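Local coordinates for Cobalt/magnesium transport protein CorA (Methanocaldococcus jannaschii, PDB 4EGW) that mediates influx of magnesium ions, alternating between open and closed states as a homopentamer activated by low cytoplasmic magnesium, at residues Met264-Thr267 against Leu268-Asn272; Ile116-Asn120 against Asn121-Thr125. One frame throughout, in Å; residues are numbered along the deposited sequence.

How the contacts relate
The two contacts are both local, but they lie on opposite sides of the chain's centre, with their own centres about 50 Å apart. They share no element. Contact 2 is a mostly buried beta hairpin in the mixed sheet of the cytoplasmic domain. Contact 1 is a surface contact at the C-terminal end of the long helix 233-270. In contact 2 the backbone bonds pair two strands, and apolar side chains from both strands pack against helix 156-186 on one face and helix 74-80 on the other. In contact 1 the bonds run along one helix, several of them weak, and its apolar pairs lie one turn apart. Contact 2 thus belongs to the core, and contact 1 to a helix end.

Contact 1: Met264-Thr267 against Leu268-Asn272; sequences MDIT and LSLEN
Met264 and Leu268 meet one turn apart in a local helix contact, at the C-terminal end of helix 233-270. The CE methyl of Met264 lies 3.5 Å from Leu268 CD1. Met264 has CG anti to its backbone N (chi1 -167°), and a bend at chi2 brings the CE methyl to the leucine. Ile266 CG2 is 3.9 Å from Leu270 CD2, though the placing of that leucine methyl is doubtful. Ser269 N gives a hydrogen bond to Asp265 O at 2.9 Å. Leu270 N has a weak bond to Thr267 O at 3.5 Å. Thr267 turns its hydroxyl back to Met263 O and rests on Met196 and Ile199 of helix 193-225. At Leu270, an alanine here would remove the isobutyl group that touches Tyr191 and lies by Ile266, and is likely to cost Tyr191 its apolar neighbour and Ile266 its contact one turn on. Glu271 is the first residue to leave helical geometry. In full-length CorA this helix leads on into the first transmembrane segment, and the construct stops short of it. Weak closing bonds and mostly exposed side chains are consistent with a lightly held last turn, while Thr267 packs inward.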
loop_
_atom_site.group_PDB
_atom_site.type_symbol
_atom_site.label_atom_id
_atom_site.label_comp_id
_atom_site.label_asym_id
_atom_site.label_seq_id
_atom_site.Cartn_x
_atom_site.Cartn_y
_atom_site.Cartn_z
ATOM N N MET A 264 0.012 20.187 -18.274
ATOM C CA MET A 264 0.964 20.559 -19.311
ATOM C C MET A 264 0.337 21.605 -20.173
ATOM O O MET A 264 0.892 22.688 -20.338
ATOM C CB MET A 264 1.367 19.387 -20.195
ATOM C CG MET A 264 2.583 19.709 -21.063
ATOM S SD MET A 264 4.078 19.944 -20.063
ATOM C CE MET A 264 5.026 21.009 -21.142
ATOM N N ASP A 265 -0.832 21.278 -20.713
ATOM C CA ASP A 265 -1.550 22.204 -21.576
ATOM C C ASP A 265 -1.542 23.553 -20.865
ATOM O O ASP A 265 -1.324 24.598 -21.482
ATOM C CB ASP A 265 -2.998 21.739 -21.795
ATOM C CG ASP A 265 -3.096 20.386 -22.513
ATOM O OD1 ASP A 265 -2.093 19.920 -23.102
ATOM O OD2 ASP A 265 -4.197 19.792 -22.496
ATOM N N ILE A 266 -1.739 23.510 -19.551
ATOM C CA ILE A 266 -1.753 24.715 -18.742
ATOM C C ILE A 266 -0.395 25.392 -18.741
ATOM O O ILE A 266 -0.291 26.569 -19.066
ATOM C CB ILE A 266 -2.146 24.411 -17.294
ATOM C CG1 ILE A 266 -3.468 23.646 -17.264
ATOM C CG2 ILE A 266 -2.246 25.695 -16.510
ATOM C CD1 ILE A 266 -4.542 24.257 -18.151
ATOM N N THR A 267 0.649 24.641 -18.400
ATOM C CA THR A 267 1.981 25.212 -18.323
ATOM C C THR A 267 2.230 25.943 -19.628
ATOM O O THR A 267 2.931 26.956 -19.666
ATOM C CB THR A 267 3.055 24.124 -18.163
ATOM O OG1 THR A 267 2.665 23.215 -17.133
ATOM C CG2 THR A 267 4.393 24.741 -17.790
ATOM N N LEU A 268 1.619 25.424 -20.689
ATOM C CA LEU A 268 1.790 25.939 -22.045
ATOM C C LEU A 268 0.972 27.203 -22.340
ATOM O O LEU A 268 1.413 28.077 -23.087
ATOM C CB LEU A 268 1.475 24.834 -23.061
ATOM C CG LEU A 268 2.669 23.988 -23.538
ATOM C CD1 LEU A 268 3.854 24.025 -22.563
ATOM C CD2 LEU A 268 2.249 22.549 -23.855
ATOM N N SER A 269 -0.220 27.298 -21.762
ATOM C CA SER A 269 -1.018 28.510 -21.888
ATOM C C SER A 269 -0.498 29.650 -20.994
ATOM O O SER A 269 -0.971 30.782 -21.074
ATOM C CB SER A 269 -2.499 28.218 -21.634
ATOM O OG SER A 269 -2.671 27.186 -20.677
ATOM N N LEU A 270 0.481 29.348 -20.148
ATOM C CA LEU A 270 1.181 30.393 -19.419
ATOM C C LEU A 270 2.110 31.091 -20.395
ATOM O O LEU A 270 1.902 32.256 -20.743
ATOM C CB LEU A 270 1.999 29.807 -18.269
ATOM C CG LEU A 270 1.240 29.499 -16.981
ATOM C CD1 LEU A 270 0.008 30.381 -16.886
ATOM C CD2 LEU A 270 0.853 28.041 -16.913
ATOM N N GLU A 271 3.124 30.360 -20.847
ATOM C CA GLU A 271 4.073 30.880 -21.822
ATOM C C GLU A 271 4.880 29.743 -22.452
ATOM O O GLU A 271 4.723 28.585 -22.067
ATOM C CB GLU A 271 5.015 31.878 -21.147
ATOM C CG GLU A 271 5.312 33.107 -21.981
ATOM C CD GLU A 271 4.055 33.863 -22.350
ATOM O OE1 GLU A 271 3.697 33.859 -23.547
ATOM O OE2 GLU A 271 3.427 34.455 -21.443
ATOM N N ASN A 272 5.747 30.095 -23.405
ATOM C CA ASN A 272 6.643 29.163 -24.111
ATOM C C ASN A 272 6.889 29.586 -25.563
ATOM O O ASN A 272 6.442 28.929 -26.507
ATOM C CB ASN A 272 6.140 27.714 -24.061
ATOM C CG ASN A 272 7.171 26.717 -24.561
ATOM O OD1 ASN A 272 7.998 26.226 -23.791
ATOM N ND2 ASN A 272 7.124 26.410 -25.854
#

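Contact 2: Ile116-Asn120 against Asn121-Thr125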
loop_
_atom_site.group_PDB
_atom_site.type_symbol
_atom_site.label_atom_id
_atom_site.label_comp_id
_atom_site.label_asym_id
_atom_site.label_seq_id
_atom_site.Cartn_x
_atom_site.Cartn_y
_atom_site.Cartn_z
ATOM N N ILE A 116 11.307 -14.717 -12.767
ATOM C CA ILE A 116 10.987 -15.588 -11.661
ATOM C C ILE A 116 10.866 -16.994 -12.210
ATOM O O ILE A 116 9.933 -17.294 -12.955
ATOM C CB ILE A 116 9.637 -15.196 -11.088
ATOM C CG1 ILE A 116 9.723 -13.797 -10.483
ATOM C CG2 ILE A 116 9.159 -16.236 -10.086
ATOM C CD1 ILE A 116 8.396 -13.275 -9.992
ATOM N N TYR A 117 11.785 -17.871 -11.831
ATOM C CA TYR A 117 11.740 -19.233 -12.340
ATOM C C TYR A 117 11.192 -20.153 -11.263
ATOM O O TYR A 117 11.538 -20.027 -10.089
ATOM C CB TYR A 117 13.130 -19.706 -12.763
ATOM C CG TYR A 117 13.813 -18.859 -13.817
ATOM C CD1 TYR A 117 14.086 -17.521 -13.588
ATOM C CD2 TYR A 117 14.219 -19.409 -15.026
ATOM C CE1 TYR A 117 14.725 -16.745 -14.534
ATOM C CE2 TYR A 117 14.863 -18.643 -15.982
ATOM C CZ TYR A 117 15.115 -17.309 -15.730
ATOM O OH TYR A 117 15.750 -16.524 -16.675
ATOM N N ILE A 118 10.336 -21.083 -11.649
ATOM C CA ILE A 118 9.852 -22.060 -10.688
ATOM C C ILE A 118 10.191 -23.473 -11.099
ATOM O O ILE A 118 9.632 -24.002 -12.055
ATOM C CB ILE A 118 8.347 -21.964 -10.527
ATOM C CG1 ILE A 118 7.995 -20.585 -9.978
ATOM C CG2 ILE A 118 7.852 -23.075 -9.631
ATOM C CD1 ILE A 118 6.553 -20.428 -9.641
ATOM N N LYS A 119 11.084 -24.097 -10.348
ATOM C CA LYS A 119 11.501 -25.457 -10.647
ATOM C C LYS A 119 11.163 -26.349 -9.461
ATOM O O LYS A 119 11.747 -26.217 -8.380
ATOM C CB LYS A 119 12.999 -25.496 -10.948
ATOM C CG LYS A 119 13.425 -26.697 -11.764
ATOM C CD LYS A 119 14.887 -26.618 -12.165
ATOM C CE LYS A 119 15.421 -27.997 -12.429
ATOM N NZ LYS A 119 16.897 -27.973 -12.495
ATOM N N ASN A 120 10.209 -27.252 -9.668
ATOM C CA ASN A 120 9.737 -28.098 -8.585
ATOM C C ASN A 120 9.372 -27.220 -7.412
ATOM O O ASN A 120 8.469 -26.386 -7.501
ATOM C CB ASN A 120 10.811 -29.086 -8.177
ATOM C CG ASN A 120 11.567 -29.618 -9.360
ATOM O OD1 ASN A 120 12.771 -29.391 -9.491
ATOM N ND2 ASN A 120 10.864 -30.316 -10.251
ATOM N N ASN A 121 10.082 -27.410 -6.310
ATOM C CA ASN A 121 9.818 -26.631 -5.114
ATOM C C ASN A 121 10.646 -25.344 -5.020
ATOM O O ASN A 121 10.553 -24.626 -4.018
ATOM C CB ASN A 121 9.986 -27.490 -3.856
ATOM C CG ASN A 121 11.414 -27.983 -3.662
ATOM O OD1 ASN A 121 12.207 -28.018 -4.608
ATOM N ND2 ASN A 121 11.747 -28.371 -2.429
ATOM N N LEU A 122 11.441 -25.048 -6.052
ATOM C CA LEU A 122 12.284 -23.853 -6.026
ATOM C C LEU A 122 11.733 -22.632 -6.759
ATOM O O LEU A 122 11.634 -22.629 -7.986
ATOM C CB LEU A 122 13.667 -24.162 -6.583
ATOM C CG LEU A 122 14.443 -22.898 -6.974
ATOM C CD1 LEU A 122 14.644 -21.988 -5.777
ATOM C CD2 LEU A 122 15.784 -23.263 -7.592
ATOM N N LEU A 123 11.410 -21.587 -6.001
ATOM C CA LEU A 123 11.060 -20.289 -6.573
ATOM C C LEU A 123 12.324 -19.437 -6.579
ATOM O O LEU A 123 12.801 -19.021 -5.523
ATOM C CB LEU A 123 9.991 -19.614 -5.708
ATOM C CG LEU A 123 9.241 -18.341 -6.132
ATOM C CD1 LEU A 123 10.163 -17.160 -6.429
ATOM C CD2 LEU A 123 8.320 -18.594 -7.303
ATOM N N LEU A 124 12.856 -19.169 -7.767
ATOM C CA LEU A 124 14.003 -18.294 -7.912
ATOM C C LEU A 124 13.546 -16.968 -8.493
ATOM O O LEU A 124 12.899 -16.937 -9.537
ATOM C CB LEU A 124 15.060 -18.921 -8.828
ATOM C CG LEU A 124 16.134 -17.966 -9.386
ATOM C CD1 LEU A 124 16.977 -17.346 -8.293
ATOM C CD2 LEU A 124 17.049 -18.629 -10.428
ATOM N N THR A 125 13.870 -15.883 -7.797
ATOM C CA THR A 125 13.618 -14.534 -8.287
ATOM C C THR A 125 14.934 -13.943 -8.700
ATOM O O THR A 125 15.823 -13.758 -7.874
ATOM C CB THR A 125 13.080 -13.610 -7.198
ATOM O OG1 THR A 125 14.006 -13.583 -6.102
ATOM C CG2 THR A 125 11.723 -14.081 -6.709
#
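Leu123 packs against Ile116 and Ile118 at the apolar centre of this antiparallel hairpin. Its CD2 methyl lies 3.4 Å from Ile118 CG1 and 3.7 Å from Ile116 CG2. Leu123 CG stands anti to its own N (chi1 -170°), which leans the branched end toward the neighbouring strand, where the two isoleucines receive it. Leu157 and Ile161 of helix 156-186 cover Leu123 on this face. Tyr117 and Leu124 are on the other face, in a hydrogen-bonded pair, and both touch Leu77 of helix 74-80. Tyr117 N bonds to Leu124 O at 2.7 Å. The return bond, Leu124 N to Tyr117 O, is 2.8 Å and nearly straight at 169°. Nearer the turn, Lys119 N bonds to Leu122 O at 2.8 Å. Leu122 N closes the type II' turn on Lys119 O at 2.6 Å. At the polar edge, Asn121 ND2 reaches Tyr48 O and Arg49 O, while Lys119 NZ forms a salt bridge with Asp94. The backbone bonds set the register. The chemistry divides by place: mostly apolar groups line the two faces, where the hydroxyls of Tyr117 and Thr125 find Asp76 O and Asp54, and the amide and ammonium groups near the turn join the hairpin to adjoining parts of the domain.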